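Local coordinates for protein pantothenate synthetase (Francisella tularensis subsp. tularensis, PDB 3N8H) that probably joins pantoate to beta-alanine at the expense of ATP, by way of a pantoyl-adenylate intermediate, to make pantothenate, at residues N238-L243 against N255-T260. Sequence-based numbering, arbitrary orientation. Where two conformers were deposited one is given.
Sequences NNRIFL and NFLKET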
loop_
_atom_site.group_PDB
_atom_site.type_symbol
_atom_site.label_atom_id
_atom_site.label_comp_id
_atom_site.label_asym_id
_atom_site.label_seq_id
_atom_site.Cartn_x
_atom_site.Cartn_y
_atom_site.Cartn_z
ATOM N N ASN A 238 -27.113 -7.002 -5.068
ATOM C CA ASN A 238 -27.293 -7.471 -6.434
ATOM C C ASN A 238 -28.196 -8.703 -6.445
ATOM O O ASN A 238 -29.340 -8.633 -5.991
ATOM C CB ASN A 238 -25.939 -7.751 -7.086
ATOM C CG ASN A 238 -25.229 -6.480 -7.496
ATOM O OD1 ASN A 238 -25.558 -5.886 -8.523
ATOM N ND2 ASN A 238 -24.268 -6.039 -6.686
ATOM N N ASN A 239 -27.704 -9.831 -6.945
ATOM C CA ASN A 239 -28.530 -11.034 -6.908
ATOM C C ASN A 239 -27.998 -12.100 -5.951
ATOM O O ASN A 239 -28.289 -13.290 -6.103
ATOM C CB ASN A 239 -28.760 -11.601 -8.314
ATOM C CG ASN A 239 -27.486 -11.668 -9.134
ATOM O OD1 ASN A 239 -26.422 -12.030 -8.624
ATOM N ND2 ASN A 239 -27.589 -11.319 -10.420
ATOM N N ARG A 240 -27.237 -11.660 -4.952
ATOM C CA ARG A 240 -26.699 -12.577 -3.950
ATOM C C ARG A 240 -27.274 -12.254 -2.590
ATOM O O ARG A 240 -27.665 -11.118 -2.318
ATOM C CB ARG A 240 -25.167 -12.491 -3.897
ATOM C CG ARG A 240 -24.508 -12.680 -5.262
ATOM C CD ARG A 240 -22.996 -12.726 -5.173
ATOM N NE ARG A 240 -22.543 -13.971 -4.569
ATOM C CZ ARG A 240 -22.314 -15.091 -5.244
ATOM N NH1 ARG A 240 -22.476 -15.143 -6.562
ATOM N NH2 ARG A 240 -21.912 -16.160 -4.600
ATOM N N ILE A 241 -27.351 -13.271 -1.747
ATOM C CA ILE A 241 -27.572 -13.083 -0.327
ATOM C C ILE A 241 -26.232 -13.128 0.408
ATOM O O ILE A 241 -25.431 -14.055 0.203
ATOM C CB ILE A 241 -28.449 -14.196 0.246
ATOM C CG1 ILE A 241 -29.795 -14.258 -0.477
ATOM C CG2 ILE A 241 -28.639 -14.007 1.752
ATOM C CD1 ILE A 241 -30.620 -12.972 -0.380
ATOM N N PHE A 242 -26.012 -12.129 1.260
ATOM C CA PHE A 242 -24.884 -12.066 2.184
ATOM C C PHE A 242 -25.369 -12.158 3.632
ATOM O O PHE A 242 -26.321 -11.489 4.020
ATOM C CB PHE A 242 -24.140 -10.739 2.021
ATOM C CG PHE A 242 -23.382 -10.625 0.734
ATOM C CD1 PHE A 242 -22.000 -10.726 0.719
ATOM C CD2 PHE A 242 -24.060 -10.450 -0.463
ATOM C CE1 PHE A 242 -21.306 -10.630 -0.473
ATOM C CE2 PHE A 242 -23.375 -10.341 -1.658
ATOM C CZ PHE A 242 -21.994 -10.436 -1.660
ATOM N N LEU A 243 -24.698 -12.964 4.435
ATOM C CA LEU A 243 -25.014 -13.029 5.865
ATOM C C LEU A 243 -23.802 -13.368 6.717
ATOM O O LEU A 243 -22.768 -13.836 6.210
ATOM C CB LEU A 243 -26.155 -14.019 6.159
ATOM C CG LEU A 243 -25.811 -15.507 6.149
ATOM C CD1 LEU A 243 -26.697 -16.212 7.143
ATOM C CD2 LEU A 243 -26.033 -16.056 4.759
ATOM N N ASN A 255 -22.087 -16.290 1.584
ATOM C CA ASN A 255 -22.848 -15.608 0.561
ATOM C C ASN A 255 -23.136 -16.621 -0.546
ATOM O O ASN A 255 -22.365 -17.564 -0.751
ATOM C CB ASN A 255 -22.083 -14.390 0.036
ATOM C CG ASN A 255 -21.026 -14.774 -0.918
ATOM O OD1 ASN A 255 -21.280 -14.915 -2.130
ATOM N ND2 ASN A 255 -19.839 -15.033 -0.390
ATOM N N PHE A 256 -24.265 -16.461 -1.215
ATOM C CA PHE A 256 -24.658 -17.345 -2.321
ATOM C C PHE A 256 -25.663 -16.604 -3.198
ATOM O O PHE A 256 -26.250 -15.608 -2.763
ATOM C CB PHE A 256 -25.278 -18.655 -1.775
ATOM C CG PHE A 256 -26.169 -18.451 -0.559
ATOM C CD1 PHE A 256 -27.440 -17.918 -0.696
ATOM C CD2 PHE A 256 -25.722 -18.778 0.721
ATOM C CE1 PHE A 256 -28.271 -17.729 0.419
ATOM C CE2 PHE A 256 -26.539 -18.577 1.846
ATOM C CZ PHE A 256 -27.824 -18.046 1.681
ATOM N N LEU A 257 -25.853 -17.075 -4.431
ATOM C CA LEU A 257 -26.889 -16.538 -5.317
ATOM C C LEU A 257 -28.266 -16.730 -4.691
ATOM O O LEU A 257 -28.539 -17.776 -4.124
ATOM C CB LEU A 257 -26.849 -17.248 -6.663
ATOM C CG LEU A 257 -25.609 -17.011 -7.524
ATOM C CD1 LEU A 257 -25.591 -17.963 -8.708
ATOM C CD2 LEU A 257 -25.588 -15.570 -8.004
ATOM N N LYS A 258 -29.125 -15.714 -4.783
ATOM C CA LYS A 258 -30.475 -15.786 -4.218
ATOM C C LYS A 258 -31.301 -16.890 -4.867
ATOM O O LYS A 258 -32.048 -17.590 -4.193
ATOM C CB LYS A 258 -31.176 -14.422 -4.332
ATOM C CG LYS A 258 -32.619 -14.376 -3.800
ATOM C CD LYS A 258 -33.634 -14.769 -4.874
ATOM C CE LYS A 258 -35.073 -14.474 -4.453
ATOM N NZ LYS A 258 -35.330 -13.012 -4.285
ATOM N N GLU A 259 -31.150 -17.043 -6.181
ATOM C CA GLU A 259 -31.887 -18.045 -6.949
ATOM C C GLU A 259 -31.555 -19.482 -6.532
ATOM O O GLU A 259 -32.410 -20.377 -6.598
ATOM C CB GLU A 259 -31.610 -17.860 -8.450
ATOM C CG GLU A 259 -31.800 -19.117 -9.308
ATOM C CD GLU A 259 -33.266 -19.457 -9.584
ATOM O OE1 GLU A 259 -34.147 -18.609 -9.314
ATOM O OE2 GLU A 259 -33.534 -20.575 -10.083
ATOM N N THR A 260 -30.311 -19.713 -6.110
ATOM C CA THR A 260 -29.865 -21.068 -5.778
ATOM C C THR A 260 -29.880 -21.385 -4.281
ATOM O O THR A 260 -30.151 -22.518 -3.882
ATOM C CB THR A 260 -28.449 -21.360 -6.324
ATOM O OG1 THR A 260 -27.482 -20.557 -5.634
ATOM C CG2 THR A 260 -28.385 -21.068 -7.814
HETATM O O HOH W 1 -29.586 -15.097 -7.593
#
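Arg-240 opens the second strand of the C-terminal three-stranded antiparallel sheet, and its side chain reaches across to the last strand, 250-257, and runs along it toward Asn-255. Arg-240 CB sits 3.5 Å from Phe-256 O, and CG passes Leu-257 CD2. A bend at chi3 (72°) then turns the chain toward Asn-255, so that the guanidinium lies with one face over the Phe-256 to Leu-257 peptide. Arg-240 NE lies 2.9 Å from Asn-255 OD1 and Arg-240 NH2 lies 2.8 Å from Asn-255 OD1, both N-H groups converging on one oxygen; it lies in the guanidinium plane, while the amide is turned 59° from it. Arg-240 NH1 ends against Leu-257 CD2 at 3.5 Å. Asn-255 in turn rests its CB over one face of the Phe-242 ring, a CH-pi contact 3.9 Å from the centroid. On the other face of the hairpin, Ile-241 CB packs against Phe-256 CE1 at 3.5 Å, with Leu-243 CD2 near CE2 of the same ring. Between these faces Ile-241 and Phe-256 exchange both backbone hydrogen bonds. Past the strand end Lys-258 N continues the pairing with an almost straight bond to Asn-239 O (2.9 Å). Arg-240 NH2 also forms a salt bridge to Glu-151, predicted to bind ATP, whose backbone O accepts from Asn-255 ND2. Arg-240's positive charge would polarise the Asn-255 carbonyl, damped by Glu-151; the pair joins the hairpin to Glu-151, consistent with a second-shell position beside the nucleotide site.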